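Local coordinates for protein LbaCas13a H328A (C2c2) (Lachnospiraceae bacterium NK4A179, PDB 5WLH) that binds a CRISPR precursor guide RNA and belongs to the Cas13a family of RNA-guided RNA-cleaving nucleases, at residues L299-Y311 with T429-I441. Residues are numbered along the deposited sequence; the frame is centred on the assembly and turned at random.
Sequences LRRMRRLVVLYFY and TGYLSEKIWKDLI. With nucleotides of chain B.
R303 lies over one face of the W437 indole, with I441 CD1 on the opposite face; V306 CG2 and the L299 carbonyl oxygen meet the indole edge. The guanidinium stands upright, its plane 90° from the ring. R303 CD sits 3.7 Å from the centroid of the W437 six-membered ring, a CH-pi contact; R303 CZ, 4.6 Å from the five-membered centroid and 15° off its normal, makes the cation-pi pair, NH1 being the nearest atom. With CG anti to the backbone N (chi1 172°), W437 projects into a hole formed by L299, M302, R303 and V306. On the F310 ring, S433 CA makes a CH-pi contact at one face, Y309 CD1 lies over the other, and I436 borders the edge. Knobs enter holes from both helices: F310 sits among T429, L432, S433 and I436, V306 among S433, I436, W437 and L440. The nearly antiparallel axes are 9.9 Å apart.

R303 grips E434 end-on: R303 NH1 donates to the syn lone pair of E434 OE2 at 2.8 Å, and NH2 to OE1. S433 OG donates to E434 OE1 (2.7 Å) from the other side of the carboxylate plane and receives Y311 OH. A glutamine replacing E434 would probably leave R303 without its charged mate here, though D330 also pairs with NH2. The buried arginine charge is probably balanced by E434 and D330, while K435 and K438 of the same helix bond guide RNA phosphates of chain B.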
ATOM      1  N   LEU A 299     -27.682  -9.715 -17.509  1.00 23.10           N
ATOM      2  CA  LEU A 299     -26.601 -10.614 -17.107  1.00 25.13           C
ATOM      3  C   LEU A 299     -26.703 -11.950 -17.825  1.00 27.90           C
ATOM      4  O   LEU A 299     -25.683 -12.579 -18.122  1.00 23.43           O
ATOM      5  CB  LEU A 299     -26.614 -10.865 -15.602  1.00 27.15           C
ATOM      6  CG  LEU A 299     -25.921  -9.849 -14.706  1.00 36.07           C
ATOM      7  CD1 LEU A 299     -25.508 -10.543 -13.396  1.00 35.25           C
ATOM      8  CD2 LEU A 299     -24.719  -9.243 -15.430  1.00 35.11           C
ATOM      9  N   ARG A 300     -27.920 -12.401 -18.110  1.00 21.50           N
ATOM     10  CA  ARG A 300     -28.063 -13.654 -18.842  1.00 23.36           C
ATOM     11  C   ARG A 300     -27.513 -13.545 -20.255  1.00 23.52           C
ATOM     12  O   ARG A 300     -26.890 -14.488 -20.752  1.00 27.43           O
ATOM     13  CB  ARG A 300     -29.532 -14.063 -18.874  1.00 25.28           C
ATOM     14  CG  ARG A 300     -29.780 -15.389 -19.575  1.00 30.96           C
ATOM     15  CD  ARG A 300     -31.195 -15.886 -19.256  1.00 33.93           C
ATOM     16  NE  ARG A 300     -31.404 -16.050 -17.821  1.00 38.73           N
ATOM     17  CZ  ARG A 300     -32.144 -15.237 -17.076  1.00 38.58           C
ATOM     18  NH1 ARG A 300     -32.759 -14.200 -17.627  1.00 41.74           N
ATOM     19  NH2 ARG A 300     -32.270 -15.463 -15.779  1.00 38.84           N
ATOM     20  N   ARG A 301     -27.749 -12.419 -20.929  1.00 23.29           N
ATOM     21  CA  ARG A 301     -27.189 -12.244 -22.262  1.00 24.85           C
ATOM     22  C   ARG A 301     -25.672 -12.215 -22.215  1.00 26.67           C
ATOM     23  O   ARG A 301     -25.003 -12.775 -23.090  1.00 22.23           O
ATOM     24  CB  ARG A 301     -27.720 -10.967 -22.900  1.00 22.05           C
ATOM     25  CG  ARG A 301     -29.234 -11.064 -23.231  1.00 22.26           C
ATOM     26  CD  ARG A 301     -29.807  -9.717 -23.586  1.00 27.20           C
ATOM     27  NE  ARG A 301     -31.265  -9.765 -23.466  1.00 30.01           N
ATOM     28  CZ  ARG A 301     -32.063 -10.297 -24.389  1.00 39.10           C
ATOM     29  NH1 ARG A 301     -31.539 -10.800 -25.493  1.00 38.28           N
ATOM     30  NH2 ARG A 301     -33.381 -10.313 -24.218  1.00 37.48           N
ATOM     31  N   MET A 302     -25.110 -11.557 -21.202  1.00 26.01           N
ATOM     32  CA  MET A 302     -23.657 -11.569 -21.058  1.00 20.25           C
ATOM     33  C   MET A 302     -23.153 -12.974 -20.745  1.00 22.96           C
ATOM     34  O   MET A 302     -22.111 -13.397 -21.260  1.00 25.26           O
ATOM     35  CB  MET A 302     -23.241 -10.585 -19.960  1.00 20.66           C
ATOM     36  CG  MET A 302     -21.760 -10.333 -19.919  1.00 23.77           C
ATOM     37  SD  MET A 302     -21.333  -9.121 -18.629  1.00 23.38           S
ATOM     38  CE  MET A 302     -21.462 -10.139 -17.175  1.00 23.13           C
ATOM     39  N   ARG A 303     -23.898 -13.726 -19.927  1.00 22.63           N
ATOM     40  CA  ARG A 303     -23.522 -15.105 -19.645  1.00 25.83           C
ATOM     41  C   ARG A 303     -23.527 -15.947 -20.915  1.00 26.23           C
ATOM     42  O   ARG A 303     -22.639 -16.787 -21.112  1.00 23.08           O
ATOM     43  CB  ARG A 303     -24.467 -15.697 -18.602  1.00 24.82           C
ATOM     44  CG  ARG A 303     -24.168 -17.127 -18.222  1.00 25.44           C
ATOM     45  CD  ARG A 303     -22.816 -17.242 -17.521  1.00 28.67           C
ATOM     46  NE  ARG A 303     -22.354 -18.625 -17.492  1.00 27.82           N
ATOM     47  CZ  ARG A 303     -21.211 -19.025 -16.950  1.00 30.87           C
ATOM     48  NH1 ARG A 303     -20.399 -18.137 -16.374  1.00 28.57           N
ATOM     49  NH2 ARG A 303     -20.878 -20.314 -16.998  1.00 26.63           N
ATOM     50  N   ARG A 304     -24.522 -15.745 -21.785  1.00 28.95           N
ATOM     51  CA  ARG A 304     -24.563 -16.501 -23.038  1.00 27.25           C
ATOM     52  C   ARG A 304     -23.343 -16.205 -23.900  1.00 27.52           C
ATOM     53  O   ARG A 304     -22.828 -17.094 -24.591  1.00 26.49           O
ATOM     54  CB  ARG A 304     -25.849 -16.188 -23.804  1.00 23.20           C
ATOM     55  CG  ARG A 304     -27.066 -16.843 -23.191  1.00 26.72           C
ATOM     56  CD  ARG A 304     -28.218 -16.872 -24.183  1.00 28.04           C
ATOM     57  NE  ARG A 304     -29.480 -17.205 -23.530  1.00 28.77           N
ATOM     58  CZ  ARG A 304     -30.348 -16.299 -23.107  1.00 32.28           C
ATOM     59  NH1 ARG A 304     -30.082 -15.006 -23.272  1.00 28.16           N
ATOM     60  NH2 ARG A 304     -31.480 -16.682 -22.530  1.00 32.86           N
ATOM     61  N   LEU A 305     -22.864 -14.961 -23.885  1.00 23.79           N
ATOM     62  CA  LEU A 305     -21.652 -14.658 -24.636  1.00 25.94           C
ATOM     63  C   LEU A 305     -20.469 -15.457 -24.107  1.00 25.57           C
ATOM     64  O   LEU A 305     -19.646 -15.948 -24.887  1.00 26.70           O
ATOM     65  CB  LEU A 305     -21.343 -13.169 -24.585  1.00 23.74           C
ATOM     66  CG  LEU A 305     -22.283 -12.292 -25.405  1.00 29.82           C
ATOM     67  CD1 LEU A 305     -21.958 -10.822 -25.178  1.00 28.30           C
ATOM     68  CD2 LEU A 305     -22.163 -12.613 -26.878  1.00 27.61           C
ATOM     69  N   VAL A 306     -20.354 -15.579 -22.781  1.00 24.13           N
ATOM     70  CA  VAL A 306     -19.265 -16.372 -22.209  1.00 25.25           C
ATOM     71  C   VAL A 306     -19.425 -17.835 -22.600  1.00 28.85           C
ATOM     72  O   VAL A 306     -18.460 -18.508 -22.985  1.00 25.12           O
ATOM     73  CB  VAL A 306     -19.227 -16.213 -20.681  1.00 26.21           C
ATOM     74  CG1 VAL A 306     -18.174 -17.151 -20.067  1.00 26.10           C
ATOM     75  CG2 VAL A 306     -18.962 -14.765 -20.295  1.00 27.34           C
ATOM     76  N   VAL A 307     -20.648 -18.354 -22.493  1.00 25.64           N
ATOM     77  CA  VAL A 307     -20.866 -19.749 -22.860  1.00 26.84           C
ATOM     78  C   VAL A 307     -20.525 -19.964 -24.332  1.00 27.15           C
ATOM     79  O   VAL A 307     -19.842 -20.935 -24.695  1.00 30.33           O
ATOM     80  CB  VAL A 307     -22.312 -20.168 -22.539  1.00 29.44           C
ATOM     81  CG1 VAL A 307     -22.623 -21.539 -23.184  1.00 30.19           C
ATOM     82  CG2 VAL A 307     -22.534 -20.200 -21.016  1.00 31.69           C
ATOM     83  N   LEU A 308     -20.983 -19.055 -25.200  1.00 25.54           N
ATOM     84  CA  LEU A 308     -20.665 -19.147 -26.623  1.00 28.42           C
ATOM     85  C   LEU A 308     -19.161 -19.163 -26.857  1.00 32.02           C
ATOM     86  O   LEU A 308     -18.650 -19.964 -27.651  1.00 30.06           O
ATOM     87  CB  LEU A 308     -21.295 -17.984 -27.384  1.00 26.55           C
ATOM     88  CG  LEU A 308     -20.726 -17.769 -28.784  1.00 28.84           C
ATOM     89  CD1 LEU A 308     -21.167 -18.903 -29.707  1.00 28.23           C
ATOM     90  CD2 LEU A 308     -21.130 -16.408 -29.354  1.00 27.84           C
ATOM     91  N   TYR A 309     -18.439 -18.270 -26.183  1.00 26.33           N
ATOM     92  CA  TYR A 309     -17.015 -18.124 -26.442  1.00 26.27           C
ATOM     93  C   TYR A 309     -16.266 -19.417 -26.171  1.00 25.07           C
ATOM     94  O   TYR A 309     -15.418 -19.838 -26.973  1.00 31.04           O
ATOM     95  CB  TYR A 309     -16.453 -16.990 -25.584  1.00 23.17           C
ATOM     96  CG  TYR A 309     -15.078 -16.523 -25.994  1.00 23.28           C
ATOM     97  CD1 TYR A 309     -13.932 -17.179 -25.549  1.00 23.86           C
ATOM     98  CD2 TYR A 309     -14.925 -15.414 -26.811  1.00 25.99           C
ATOM     99  CE1 TYR A 309     -12.673 -16.726 -25.906  1.00 21.58           C
ATOM    100  CE2 TYR A 309     -13.668 -14.961 -27.184  1.00 21.92           C
ATOM    101  CZ  TYR A 309     -12.551 -15.634 -26.737  1.00 19.21           C
ATOM    102  OH  TYR A 309     -11.318 -15.164 -27.103  1.00 23.72           O
ATOM    103  N   PHE A 310     -16.569 -20.070 -25.056  1.00 22.22           N
ATOM    104  CA  PHE A 310     -15.781 -21.205 -24.614  1.00 24.84           C
ATOM    105  C   PHE A 310     -16.383 -22.548 -24.994  1.00 26.37           C
ATOM    106  O   PHE A 310     -15.651 -23.541 -25.034  1.00 29.00           O
ATOM    107  CB  PHE A 310     -15.603 -21.169 -23.092  1.00 26.03           C
ATOM    108  CG  PHE A 310     -14.701 -20.073 -22.636  1.00 28.39           C
ATOM    109  CD1 PHE A 310     -13.322 -20.203 -22.757  1.00 29.08           C
ATOM    110  CD2 PHE A 310     -15.223 -18.893 -22.126  1.00 24.03           C
ATOM    111  CE1 PHE A 310     -12.471 -19.176 -22.354  1.00 25.98           C
ATOM    112  CE2 PHE A 310     -14.373 -17.863 -21.727  1.00 22.77           C
ATOM    113  CZ  PHE A 310     -12.996 -18.014 -21.834  1.00 25.30           C
ATOM    114  N   TYR A 311     -17.683 -22.610 -25.250  1.00 26.01           N
ATOM    115  CA  TYR A 311     -18.337 -23.891 -25.479  1.00 27.99           C
ATOM    116  C   TYR A 311     -19.012 -23.978 -26.833  1.00 32.10           C
ATOM    117  O   TYR A 311     -19.511 -25.050 -27.185  1.00 38.43           O
ATOM    118  CB  TYR A 311     -19.346 -24.191 -24.361  1.00 27.64           C
ATOM    119  CG  TYR A 311     -18.679 -24.190 -23.005  1.00 33.71           C
ATOM    120  CD1 TYR A 311     -17.996 -25.307 -22.541  1.00 32.49           C
ATOM    121  CD2 TYR A 311     -18.693 -23.047 -22.205  1.00 30.23           C
ATOM    122  CE1 TYR A 311     -17.352 -25.288 -21.295  1.00 35.96           C
ATOM    123  CE2 TYR A 311     -18.075 -23.024 -20.971  1.00 31.47           C
ATOM    124  CZ  TYR A 311     -17.398 -24.141 -20.522  1.00 37.09           C
ATOM    125  OH  TYR A 311     -16.783 -24.092 -19.290  1.00 37.51           O
ATOM    126  N   THR A 429     -11.306 -25.781 -19.496  1.00 26.29           N
ATOM    127  CA  THR A 429     -12.174 -24.780 -20.108  1.00 27.47           C
ATOM    128  C   THR A 429     -13.048 -24.093 -19.068  1.00 26.98           C
ATOM    129  O   THR A 429     -13.262 -22.872 -19.131  1.00 25.81           O
ATOM    130  CB  THR A 429     -13.034 -25.427 -21.192  1.00 29.55           C
ATOM    131  OG1 THR A 429     -12.169 -26.019 -22.163  1.00 29.04           O
ATOM    132  CG2 THR A 429     -13.892 -24.374 -21.884  1.00 27.84           C
ATOM    133  N   GLY A 430     -13.557 -24.859 -18.100  1.00 24.65           N
ATOM    134  CA  GLY A 430     -14.435 -24.285 -17.088  1.00 24.35           C
ATOM    135  C   GLY A 430     -13.712 -23.399 -16.094  1.00 27.05           C
ATOM    136  O   GLY A 430     -14.323 -22.512 -15.487  1.00 27.43           O
ATOM    137  N   TYR A 431     -12.419 -23.641 -15.875  1.00 25.76           N
ATOM    138  CA  TYR A 431     -11.636 -22.671 -15.117  1.00 27.49           C
ATOM    139  C   TYR A 431     -11.630 -21.331 -15.837  1.00 22.36           C
ATOM    140  O   TYR A 431     -11.849 -20.277 -15.227  1.00 25.06           O
ATOM    141  CB  TYR A 431     -10.203 -23.167 -14.927  1.00 26.07           C
ATOM    142  CG  TYR A 431      -9.280 -22.091 -14.400  1.00 22.11           C
ATOM    143  CD1 TYR A 431      -9.172 -21.856 -13.040  1.00 23.81           C
ATOM    144  CD2 TYR A 431      -8.530 -21.300 -15.269  1.00 23.87           C
ATOM    145  CE1 TYR A 431      -8.323 -20.860 -12.544  1.00 24.76           C
ATOM    146  CE2 TYR A 431      -7.692 -20.305 -14.791  1.00 25.75           C
ATOM    147  CZ  TYR A 431      -7.593 -20.099 -13.431  1.00 25.42           C
ATOM    148  OH  TYR A 431      -6.751 -19.127 -12.970  1.00 26.00           O
ATOM    149  N   LEU A 432     -11.364 -21.359 -17.142  1.00 20.90           N
ATOM    150  CA  LEU A 432     -11.257 -20.131 -17.917  1.00 23.77           C
ATOM    151  C   LEU A 432     -12.604 -19.442 -18.068  1.00 24.73           C
ATOM    152  O   LEU A 432     -12.697 -18.213 -17.948  1.00 22.68           O
ATOM    153  CB  LEU A 432     -10.673 -20.438 -19.288  1.00 25.86           C
ATOM    154  CG  LEU A 432      -9.264 -21.007 -19.223  1.00 28.80           C
ATOM    155  CD1 LEU A 432      -8.843 -21.430 -20.600  1.00 30.37           C
ATOM    156  CD2 LEU A 432      -8.300 -19.963 -18.654  1.00 26.60           C
ATOM    157  N   SER A 433     -13.655 -20.202 -18.380  1.00 23.36           N
ATOM    158  CA  SER A 433     -14.946 -19.558 -18.574  1.00 20.68           C
ATOM    159  C   SER A 433     -15.381 -18.839 -17.308  1.00 23.54           C
ATOM    160  O   SER A 433     -15.913 -17.726 -17.377  1.00 24.73           O
ATOM    161  CB  SER A 433     -16.006 -20.572 -19.030  1.00 20.78           C
ATOM    162  OG  SER A 433     -16.282 -21.542 -18.054  1.00 26.13           O
ATOM    163  N   GLU A 434     -15.132 -19.438 -16.138  1.00 22.14           N
ATOM    164  CA  GLU A 434     -15.583 -18.804 -14.908  1.00 22.98           C
ATOM    165  C   GLU A 434     -14.648 -17.679 -14.477  1.00 22.16           C
ATOM    166  O   GLU A 434     -15.116 -16.677 -13.929  1.00 23.05           O
ATOM    167  CB  GLU A 434     -15.760 -19.858 -13.825  1.00 24.92           C
ATOM    168  CG  GLU A 434     -16.819 -20.906 -14.237  1.00 28.44           C
ATOM    169  CD  GLU A 434     -17.935 -20.291 -15.071  1.00 31.79           C
ATOM    170  OE1 GLU A 434     -18.144 -20.742 -16.223  1.00 28.34           O
ATOM    171  OE2 GLU A 434     -18.600 -19.341 -14.584  1.00 29.88           O
ATOM    172  N   LYS A 435     -13.344 -17.789 -14.753  1.00 21.14           N
ATOM    173  CA  LYS A 435     -12.485 -16.627 -14.536  1.00 20.57           C
ATOM    174  C   LYS A 435     -12.937 -15.457 -15.396  1.00 22.88           C
ATOM    175  O   LYS A 435     -12.989 -14.317 -14.924  1.00 22.81           O
ATOM    176  CB  LYS A 435     -11.034 -16.957 -14.857  1.00 20.34           C
ATOM    177  CG  LYS A 435     -10.305 -17.671 -13.749  1.00 25.58           C
ATOM    178  CD  LYS A 435     -10.212 -16.783 -12.516  1.00 25.95           C
ATOM    179  CE  LYS A 435      -9.473 -17.523 -11.414  1.00 24.96           C
ATOM    180  NZ  LYS A 435      -9.580 -16.833 -10.104  1.00 27.97           N
ATOM    181  N   ILE A 436     -13.258 -15.719 -16.668  1.00 20.15           N
ATOM    182  CA  ILE A 436     -13.681 -14.650 -17.573  1.00 21.18           C
ATOM    183  C   ILE A 436     -15.039 -14.088 -17.152  1.00 20.28           C
ATOM    184  O   ILE A 436     -15.264 -12.873 -17.209  1.00 21.14           O
ATOM    185  CB  ILE A 436     -13.692 -15.149 -19.035  1.00 19.87           C
ATOM    186  CG1 ILE A 436     -12.340 -14.866 -19.702  1.00 21.45           C
ATOM    187  CG2 ILE A 436     -14.789 -14.483 -19.849  1.00 22.05           C
ATOM    188  CD1 ILE A 436     -11.161 -15.492 -18.970  1.00 20.80           C
ATOM    189  N   TRP A 437     -15.965 -14.958 -16.751  1.00 19.74           N
ATOM    190  CA  TRP A 437     -17.255 -14.500 -16.236  1.00 20.82           C
ATOM    191  C   TRP A 437     -17.063 -13.514 -15.090  1.00 21.31           C
ATOM    192  O   TRP A 437     -17.632 -12.414 -15.092  1.00 19.18           O
ATOM    193  CB  TRP A 437     -18.076 -15.710 -15.779  1.00 22.01           C
ATOM    194  CG  TRP A 437     -19.379 -15.438 -15.038  1.00 23.69           C
ATOM    195  CD1 TRP A 437     -19.682 -15.822 -13.773  1.00 24.87           C
ATOM    196  CD2 TRP A 437     -20.555 -14.778 -15.545  1.00 24.16           C
ATOM    197  NE1 TRP A 437     -20.961 -15.433 -13.444  1.00 25.77           N
ATOM    198  CE2 TRP A 437     -21.523 -14.803 -14.520  1.00 25.04           C
ATOM    199  CE3 TRP A 437     -20.888 -14.185 -16.763  1.00 22.89           C
ATOM    200  CZ2 TRP A 437     -22.803 -14.233 -14.669  1.00 26.59           C
ATOM    201  CZ3 TRP A 437     -22.164 -13.612 -16.908  1.00 22.21           C
ATOM    202  CH2 TRP A 437     -23.096 -13.646 -15.868  1.00 21.35           C
ATOM    203  N   LYS A 438     -16.252 -13.890 -14.103  1.00 18.06           N
ATOM    204  CA  LYS A 438     -16.018 -12.977 -12.993  1.00 20.22           C
ATOM    205  C   LYS A 438     -15.243 -11.745 -13.446  1.00 20.76           C
ATOM    206  O   LYS A 438     -15.378 -10.678 -12.834  1.00 20.41           O
ATOM    207  CB  LYS A 438     -15.277 -13.679 -11.871  1.00 19.74           C
ATOM    208  CG  LYS A 438     -16.102 -14.778 -11.192  1.00 24.94           C
ATOM    209  CD  LYS A 438     -15.321 -15.410 -10.062  1.00 30.51           C
ATOM    210  CE  LYS A 438     -16.108 -16.542  -9.402  1.00 35.19           C
ATOM    211  NZ  LYS A 438     -15.892 -17.811 -10.156  1.00 40.94           N
ATOM    212  N   ASP A 439     -14.415 -11.890 -14.487  1.00 21.88           N
ATOM    213  CA  ASP A 439     -13.677 -10.772 -15.077  1.00 20.74           C
ATOM    214  C   ASP A 439     -14.625  -9.764 -15.717  1.00 21.93           C
ATOM    215  O   ASP A 439     -14.429  -8.542 -15.603  1.00 18.83           O
ATOM    216  CB  ASP A 439     -12.689 -11.348 -16.103  1.00 19.44           C
ATOM    217  CG  ASP A 439     -11.628 -10.375 -16.562  1.00 26.75           C
ATOM    218  OD1 ASP A 439     -11.558  -9.204 -16.090  1.00 24.87           O
ATOM    219  OD2 ASP A 439     -10.824 -10.823 -17.428  1.00 26.02           O
ATOM    220  N   LEU A 440     -15.675 -10.255 -16.386  1.00 17.40           N
ATOM    221  CA  LEU A 440     -16.669  -9.356 -16.959  1.00 21.24           C
ATOM    222  C   LEU A 440     -17.428  -8.624 -15.867  1.00 20.26           C
ATOM    223  O   LEU A 440     -17.699  -7.423 -15.980  1.00 20.80           O
ATOM    224  CB  LEU A 440     -17.649 -10.146 -17.829  1.00 22.11           C
ATOM    225  CG  LEU A 440     -17.039 -10.780 -19.074  1.00 24.16           C
ATOM    226  CD1 LEU A 440     -18.144 -11.327 -19.975  1.00 23.93           C
ATOM    227  CD2 LEU A 440     -16.174  -9.796 -19.835  1.00 24.94           C
ATOM    228  N   ILE A 441     -17.817  -9.347 -14.824  1.00 19.22           N
ATOM    229  CA  ILE A 441     -18.514  -8.713 -13.715  1.00 19.33           C
ATOM    230  C   ILE A 441     -17.587  -7.718 -13.024  1.00 19.59           C
ATOM    231  O   ILE A 441     -18.002  -6.618 -12.645  1.00 19.75           O
ATOM    232  CB  ILE A 441     -19.041  -9.793 -12.761  1.00 18.91           C
ATOM    233  CG1 ILE A 441     -20.143 -10.599 -13.473  1.00 17.87           C
ATOM    234  CG2 ILE A 441     -19.590  -9.183 -11.495  1.00 22.82           C
ATOM    235  CD1 ILE A 441     -20.522 -11.850 -12.703  1.00 22.88           C
TER
ATOM    236  P     G B   5      -7.365 -17.782  -7.258  1.00 22.54           P
ATOM    237  OP1   G B   5      -6.775 -16.416  -7.322  1.00 22.98           O
ATOM    238  OP2   G B   5      -8.189 -18.281  -8.392  1.00 21.61           O
ATOM    239  O5'   G B   5      -6.210 -18.837  -7.049  1.00 20.97           O
ATOM    240  C5'   G B   5      -5.229 -18.676  -6.042  1.00 19.35           C
ATOM    241  C4'   G B   5      -4.318 -19.880  -6.026  1.00 24.59           C
ATOM    242  O4'   G B   5      -5.080 -21.044  -5.600  1.00 23.28           O
ATOM    243  C3'   G B   5      -3.746 -20.296  -7.376  1.00 24.28           C
ATOM    244  O3'   G B   5      -2.604 -19.542  -7.751  1.00 22.93           O
ATOM    245  C2'   G B   5      -3.428 -21.770  -7.151  1.00 22.80           C
ATOM    246  O2'   G B   5      -2.235 -21.894  -6.391  1.00 25.95           O
ATOM    247  C1'   G B   5      -4.615 -22.197  -6.285  1.00 23.48           C
ATOM    248  N9    G B   5      -5.725 -22.705  -7.112  1.00 27.52           N
ATOM    249  C8    G B   5      -6.758 -21.975  -7.651  1.00 29.74           C
ATOM    250  N7    G B   5      -7.604 -22.697  -8.343  1.00 31.39           N
ATOM    251  C5    G B   5      -7.089 -23.986  -8.250  1.00 28.48           C
ATOM    252  C6    G B   5      -7.574 -25.197  -8.807  1.00 31.48           C
ATOM    253  O6    G B   5      -8.581 -25.351  -9.508  1.00 30.29           O
ATOM    254  N1    G B   5      -6.746 -26.265  -8.479  1.00 27.25           N
ATOM    255  C2    G B   5      -5.603 -26.178  -7.713  1.00 32.24           C
ATOM    256  N2    G B   5      -4.937 -27.318  -7.495  1.00 29.38           N
ATOM    257  N3    G B   5      -5.125 -25.053  -7.185  1.00 26.11           N
ATOM    258  C4    G B   5      -5.925 -24.008  -7.506  1.00 28.37           C
ATOM    259  P     A B   4     -13.176 -18.412  -6.991  1.00 30.12           P
ATOM    260  OP1   A B   4     -13.163 -16.975  -7.407  1.00 28.16           O
ATOM    261  OP2   A B   4     -13.415 -19.485  -7.990  1.00 28.65           O
ATOM    262  O5'   A B   4     -11.790 -18.745  -6.295  1.00 29.02           O
ATOM    263  C5'   A B   4     -11.301 -17.942  -5.233  1.00 27.04           C
ATOM    264  C4'   A B   4     -10.100 -18.589  -4.610  1.00 25.63           C
ATOM    265  O4'   A B   4     -10.480 -19.862  -4.034  1.00 23.42           O
ATOM    266  C3'   A B   4      -8.987 -18.943  -5.574  1.00 25.16           C
ATOM    267  O3'   A B   4      -8.163 -17.835  -5.870  1.00 21.14           O
ATOM    268  C2'   A B   4      -8.263 -20.063  -4.843  1.00 21.61           C
ATOM    269  O2'   A B   4      -7.468 -19.538  -3.787  1.00 21.17           O
ATOM    270  C1'   A B   4      -9.439 -20.799  -4.212  1.00 23.14           C
ATOM    271  N9    A B   4      -9.950 -21.880  -5.074  1.00 21.11           N
ATOM    272  C8    A B   4     -11.060 -21.901  -5.881  1.00 29.74           C
ATOM    273  N7    A B   4     -11.238 -23.054  -6.491  1.00 29.80           N
ATOM    274  C5    A B   4     -10.183 -23.837  -6.036  1.00 29.57           C
ATOM    275  C6    A B   4      -9.772 -25.165  -6.295  1.00 32.74           C
ATOM    276  N6    A B   4     -10.413 -26.007  -7.108  1.00 34.45           N
ATOM    277  N1    A B   4      -8.670 -25.610  -5.655  1.00 30.16           N
ATOM    278  C2    A B   4      -8.007 -24.791  -4.834  1.00 30.91           C
ATOM    279  N3    A B   4      -8.292 -23.527  -4.519  1.00 27.10           N
ATOM    280  C4    A B   4      -9.385 -23.117  -5.164  1.00 25.00           C
ATOM    281  P     A B   3     -18.403 -19.983  -7.973  1.00 43.03           P
ATOM    282  OP1   A B   3     -17.291 -19.468  -8.816  1.00 43.63           O
ATOM    283  OP2   A B   3     -19.202 -21.155  -8.413  1.00 37.66           O
ATOM    284  O5'   A B   3     -17.885 -20.368  -6.526  1.00 39.22           O
ATOM    285  C5'   A B   3     -16.553 -20.735  -6.330  1.00 33.67           C
ATOM    286  C4'   A B   3     -15.999 -20.055  -5.115  1.00 30.62           C
ATOM    287  O4'   A B   3     -16.151 -20.949  -3.982  1.00 30.45           O
ATOM    288  C3'   A B   3     -14.507 -19.789  -5.216  1.00 31.80           C
ATOM    289  O3'   A B   3     -14.236 -18.526  -5.797  1.00 26.72           O
ATOM    290  C2'   A B   3     -14.026 -19.951  -3.790  1.00 28.73           C
ATOM    291  O2'   A B   3     -14.355 -18.798  -3.032  1.00 26.41           O
ATOM    292  C1'   A B   3     -14.927 -21.090  -3.316  1.00 28.99           C
ATOM    293  N9    A B   3     -14.407 -22.420  -3.677  1.00 28.75           N
ATOM    294  C8    A B   3     -15.021 -23.352  -4.499  1.00 32.74           C
ATOM    295  N7    A B   3     -14.344 -24.470  -4.625  1.00 29.73           N
ATOM    296  C5    A B   3     -13.214 -24.256  -3.839  1.00 30.84           C
ATOM    297  C6    A B   3     -12.107 -25.067  -3.532  1.00 28.92           C
ATOM    298  N6    A B   3     -11.949 -26.292  -4.039  1.00 31.08           N
ATOM    299  N1    A B   3     -11.156 -24.574  -2.701  1.00 25.22           N
ATOM    300  C2    A B   3     -11.327 -23.340  -2.208  1.00 26.99           C
ATOM    301  N3    A B   3     -12.330 -22.489  -2.423  1.00 27.11           N
ATOM    302  C4    A B   3     -13.246 -23.009  -3.248  1.00 28.41           C
TER